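Local coordinates for dual function macrocyclase-peptidase POPB (Galerina marginata, PDB 5N4B), which cleaves peptide bonds after proline and closes peptides into macrocycles during the biosynthesis of amanitin toxins, at residues 75-87 with 95-107. The protein carries 1 engineered substitution. Residues are numbered along the deposited sequence; the frame is centred on the assembly and turned at random.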
# COMPACT_ATOMS: atom_id res chain seq x y z
N LYS A 75 -4.26 22.54 -13.22
CA LYS A 75 -4.17 22.83 -11.79
C LYS A 75 -3.47 21.70 -11.04
O LYS A 75 -2.67 21.95 -10.13
CB LYS A 75 -5.58 23.02 -11.20
CG LYS A 75 -6.37 24.22 -11.72
CD LYS A 75 -7.83 24.16 -11.20
CE LYS A 75 -8.72 25.27 -11.77
NZ LYS A 75 -8.27 26.60 -11.37
N PHE A 76 -3.75 20.46 -11.40
CA PHE A 76 -3.20 19.31 -10.68
C PHE A 76 -1.71 19.14 -10.97
O PHE A 76 -0.94 18.82 -10.07
CB PHE A 76 -3.93 18.02 -11.09
CG PHE A 76 -5.36 17.90 -10.58
CD1 PHE A 76 -5.86 18.77 -9.64
CD2 PHE A 76 -6.18 16.92 -11.07
CE1 PHE A 76 -7.16 18.59 -9.13
CE2 PHE A 76 -7.51 16.74 -10.60
CZ PHE A 76 -7.98 17.58 -9.65
N ARG A 77 -1.31 19.29 -12.23
CA ARG A 77 0.11 19.24 -12.54
C ARG A 77 0.88 20.27 -11.75
O ARG A 77 1.92 19.96 -11.17
CB ARG A 77 0.30 19.48 -14.03
CG ARG A 77 1.69 19.15 -14.56
CD ARG A 77 1.88 19.48 -16.04
NE ARG A 77 0.86 18.85 -16.93
CZ ARG A 77 -0.14 19.46 -17.51
NH1 ARG A 77 -0.35 20.77 -17.36
NH2 ARG A 77 -0.95 18.77 -18.30
N ALA A 78 0.35 21.49 -11.66
CA ALA A 78 1.03 22.52 -10.88
C ALA A 78 1.10 22.14 -9.41
O ALA A 78 2.12 22.37 -8.75
CB ALA A 78 0.35 23.87 -11.08
N SER A 79 0.03 21.56 -8.89
CA SER A 79 0.01 21.19 -7.48
C SER A 79 1.04 20.12 -7.15
O SER A 79 1.47 20.04 -6.00
CB SER A 79 -1.39 20.76 -7.05
OG SER A 79 -1.67 19.42 -7.35
N ARG A 80 1.42 19.29 -8.10
CA ARG A 80 2.43 18.24 -7.91
C ARG A 80 3.84 18.74 -8.16
O ARG A 80 4.80 18.05 -7.83
CB ARG A 80 2.12 17.06 -8.85
CG ARG A 80 0.87 16.31 -8.51
CD ARG A 80 1.07 15.16 -7.61
NE ARG A 80 2.02 14.18 -8.17
CZ ARG A 80 1.81 12.87 -8.22
NH1 ARG A 80 2.74 12.11 -8.76
NH2 ARG A 80 0.70 12.34 -7.71
N ASN A 81 4.00 19.93 -8.72
CA ASN A 81 5.31 20.38 -9.22
C ASN A 81 6.07 21.11 -8.11
O ASN A 81 6.24 22.33 -8.11
CB ASN A 81 5.10 21.27 -10.43
CG ASN A 81 6.39 21.51 -11.18
OD1 ASN A 81 7.37 20.82 -10.98
ND2 ASN A 81 6.37 22.47 -12.08
N TYR A 82 6.56 20.29 -7.17
CA TYR A 82 7.41 20.79 -6.09
C TYR A 82 8.42 19.70 -5.74
O TYR A 82 8.12 18.50 -5.87
CB TYR A 82 6.63 21.20 -4.82
CG TYR A 82 5.80 20.12 -4.20
CD1 TYR A 82 4.46 19.96 -4.56
CD2 TYR A 82 6.31 19.27 -3.23
CE1 TYR A 82 3.68 18.98 -4.00
CE2 TYR A 82 5.50 18.27 -2.67
CZ TYR A 82 4.21 18.15 -3.04
OH TYR A 82 3.46 17.17 -2.43
N ALA A 83 9.60 20.11 -5.30
CA ALA A 83 10.67 19.19 -4.96
C ALA A 83 10.27 18.30 -3.80
O ALA A 83 9.62 18.73 -2.84
CB ALA A 83 11.91 19.99 -4.56
N LYS A 84 10.62 17.01 -3.91
CA LYS A 84 10.30 16.01 -2.88
C LYS A 84 11.55 15.25 -2.50
O LYS A 84 12.46 15.09 -3.31
CB LYS A 84 9.21 15.04 -3.33
CG LYS A 84 7.90 15.81 -3.50
CD LYS A 84 6.85 14.98 -4.15
CE LYS A 84 6.87 15.07 -5.65
NZ LYS A 84 6.21 16.31 -6.12
N PHE A 85 11.61 14.77 -1.27
CA PHE A 85 12.81 14.15 -0.74
C PHE A 85 12.45 13.21 0.40
O PHE A 85 11.41 13.34 1.04
CB PHE A 85 13.84 15.18 -0.25
CG PHE A 85 13.23 16.38 0.34
CD1 PHE A 85 12.70 16.36 1.61
CD2 PHE A 85 13.12 17.51 -0.43
CE1 PHE A 85 12.04 17.54 2.12
CE2 PHE A 85 12.50 18.66 0.06
CZ PHE A 85 11.97 18.64 1.32
N SER A 86 13.32 12.24 0.61
CA SER A 86 13.19 11.28 1.70
C SER A 86 14.06 11.68 2.87
O SER A 86 14.88 12.59 2.80
CB SER A 86 13.62 9.88 1.24
OG SER A 86 15.06 9.80 1.09
N ALA A 87 13.89 10.94 3.98
CA ALA A 87 14.88 11.00 5.04
C ALA A 87 16.23 10.49 4.50
O ALA A 87 16.27 9.60 3.64
CB ALA A 87 14.48 10.12 6.22
N HIS A 95 28.98 8.56 4.40
CA HIS A 95 28.19 9.47 3.59
C HIS A 95 26.70 9.18 3.78
O HIS A 95 26.30 8.11 4.21
CB HIS A 95 28.60 9.32 2.11
CG HIS A 95 29.95 9.91 1.83
ND1 HIS A 95 30.12 11.10 1.17
CD2 HIS A 95 31.19 9.51 2.22
CE1 HIS A 95 31.42 11.38 1.10
NE2 HIS A 95 32.09 10.45 1.74
N TRP A 96 25.92 10.19 3.46
CA TRP A 96 24.48 10.18 3.61
C TRP A 96 23.81 10.07 2.25
O TRP A 96 24.22 10.74 1.28
CB TRP A 96 24.06 11.48 4.31
CG TRP A 96 24.53 11.65 5.69
CD1 TRP A 96 25.73 12.10 6.07
CD2 TRP A 96 23.79 11.40 6.87
NE1 TRP A 96 25.80 12.15 7.45
CE2 TRP A 96 24.60 11.72 7.95
CE3 TRP A 96 22.51 10.91 7.12
CZ2 TRP A 96 24.17 11.61 9.27
CZ3 TRP A 96 22.10 10.77 8.44
CH2 TRP A 96 22.91 11.14 9.48
N TYR A 97 22.77 9.27 2.18
CA TYR A 97 22.09 8.98 0.92
C TYR A 97 20.59 9.22 1.09
O TYR A 97 20.01 8.85 2.11
CB TYR A 97 22.32 7.52 0.53
CG TYR A 97 23.74 7.15 0.22
CD1 TYR A 97 24.71 7.09 1.24
CD2 TYR A 97 24.12 6.87 -1.07
CE1 TYR A 97 26.04 6.73 0.93
CE2 TYR A 97 25.42 6.49 -1.37
CZ TYR A 97 26.37 6.43 -0.34
OH TYR A 97 27.67 6.05 -0.65
N TRP A 98 19.96 9.80 0.08
CA TRP A 98 18.55 10.13 0.18
C TRP A 98 17.97 10.20 -1.22
O TRP A 98 18.68 10.46 -2.21
CB TRP A 98 18.33 11.47 0.92
CG TRP A 98 18.81 12.67 0.19
CD1 TRP A 98 18.05 13.51 -0.60
CD2 TRP A 98 20.15 13.17 0.14
NE1 TRP A 98 18.86 14.49 -1.15
CE2 TRP A 98 20.14 14.30 -0.72
CE3 TRP A 98 21.35 12.78 0.70
CZ2 TRP A 98 21.29 15.06 -0.96
CZ3 TRP A 98 22.48 13.53 0.44
CH2 TRP A 98 22.45 14.63 -0.39
N PHE A 99 16.65 10.02 -1.32
CA PHE A 99 15.95 10.18 -2.59
C PHE A 99 15.48 11.62 -2.77
O PHE A 99 15.07 12.29 -1.83
CB PHE A 99 14.74 9.23 -2.69
CG PHE A 99 15.13 7.81 -2.89
CD1 PHE A 99 15.40 7.34 -4.16
CD2 PHE A 99 15.20 6.96 -1.81
CE1 PHE A 99 15.76 6.02 -4.34
CE2 PHE A 99 15.53 5.64 -2.00
CZ PHE A 99 15.81 5.18 -3.28
N TYR A 100 15.55 12.06 -4.02
CA TYR A 100 15.21 13.42 -4.42
C TYR A 100 14.48 13.39 -5.75
O TYR A 100 14.94 12.73 -6.68
CB TYR A 100 16.47 14.33 -4.54
CG TYR A 100 16.22 15.73 -5.08
CD1 TYR A 100 15.40 16.62 -4.39
CD2 TYR A 100 16.73 16.12 -6.27
CE1 TYR A 100 15.16 17.87 -4.88
CE2 TYR A 100 16.50 17.40 -6.76
CZ TYR A 100 15.69 18.23 -6.05
OH TYR A 100 15.48 19.50 -6.58
N ASN A 101 13.33 14.07 -5.83
CA ASN A 101 12.55 14.24 -7.05
C ASN A 101 12.47 15.74 -7.32
O ASN A 101 12.05 16.51 -6.45
CB ASN A 101 11.16 13.65 -6.85
CG ASN A 101 10.42 13.46 -8.15
OD1 ASN A 101 10.30 14.39 -8.94
ND2 ASN A 101 9.94 12.24 -8.38
N ARG A 102 12.87 16.15 -8.52
CA ARG A 102 12.81 17.55 -8.90
C ARG A 102 11.40 18.10 -8.88
O ARG A 102 11.23 19.33 -8.77
CB ARG A 102 13.45 17.77 -10.28
CG ARG A 102 14.95 17.50 -10.28
CD ARG A 102 15.52 17.28 -11.71
NE ARG A 102 15.37 18.43 -12.59
CZ ARG A 102 16.27 19.41 -12.70
NH1 ARG A 102 17.40 19.41 -12.02
NH2 ARG A 102 16.04 20.40 -13.55
N GLY A 103 10.39 17.25 -9.02
CA GLY A 103 8.99 17.63 -8.90
C GLY A 103 8.04 16.68 -9.59
O GLY A 103 7.08 16.20 -8.98
N LEU A 104 8.31 16.40 -10.87
CA LEU A 104 7.44 15.62 -11.73
C LEU A 104 8.14 14.42 -12.32
O LEU A 104 7.64 13.85 -13.30
CB LEU A 104 6.83 16.49 -12.82
CG LEU A 104 5.94 17.64 -12.31
CD1 LEU A 104 5.59 18.60 -13.44
CD2 LEU A 104 4.71 17.13 -11.61
N GLN A 105 9.27 14.00 -11.77
CA GLN A 105 9.95 12.81 -12.29
C GLN A 105 9.17 11.56 -11.93
O GLN A 105 8.60 11.43 -10.85
CB GLN A 105 11.39 12.75 -11.77
CG GLN A 105 12.28 13.94 -12.15
CD GLN A 105 13.60 13.78 -11.54
OE1 GLN A 105 13.85 14.22 -10.42
NE2 GLN A 105 14.52 13.19 -12.28
N SER A 106 9.21 10.60 -12.85
CA SER A 106 8.43 9.39 -12.66
C SER A 106 9.05 8.50 -11.61
O SER A 106 8.33 7.75 -10.94
CB SER A 106 8.30 8.64 -13.97
OG SER A 106 7.44 9.38 -14.85
N GLN A 107 10.37 8.57 -11.45
CA GLN A 107 11.05 7.85 -10.38
C GLN A 107 12.02 8.84 -9.72
O GLN A 107 12.72 9.59 -10.40
CB GLN A 107 11.82 6.61 -10.85
CG GLN A 107 10.98 5.55 -11.57
CD GLN A 107 11.78 4.34 -11.98
OE1 GLN A 107 12.11 3.50 -11.15
NE2 GLN A 107 12.06 4.24 -13.25
O HOH W 1 4.76 14.53 -8.89
O HOH W 2 5.94 12.25 -9.00
O HOH W 3 9.39 21.32 -8.98
O HOH W 4 17.65 7.36 2.81
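Lys84 and Asn101 form an antiparallel hydrogen-bonded pair at the start of the hairpin of strands 84-90 and 96-101. Lys84 N gives to Asn101 O at 3.0 Å, and Asn101 N returns a nearly straight bond (172°) to Lys84 O. The Lys84 side chain turns back toward loop 102-105. Its CB lies 4.3 Å from Asn101 CB. CG and CD pass outside the ring rim at Tyr82 CE2 (3.5 and 3.9 Å). Bends at chi3 (-88°) and chi4 (-80°) curl the chain, and CE comes to 3.5 Å from Gly103 O. At the tip, NZ binds Gly103 O on a lone pair, in the carbonyl plane. NZ also binds Tyr82 O, and sits over the centre of its ring. Water 1 joins Arg80 NE to Gly103 O.

Leu104 lies against the end of helix 68-80: its CD2 meets Arg80 CB at 3.8 Å, and its side chain crosses that of Asn81 at about a right angle. Asn101 OD1 accepts from Gly103 N in an Asx turn and also from Gln105 N, which holds the loop in shape. Ser86 OG takes the N-H of Phe99 at 2.9 Å and gives its own proton to Ala87 O.

The contact ties the helix end to the first blade of the propeller. The bound peptide packs on Lys84 with an acidic side chain. The buried ammonium is gripped by carbonyl oxygens, which probably favour its charged form.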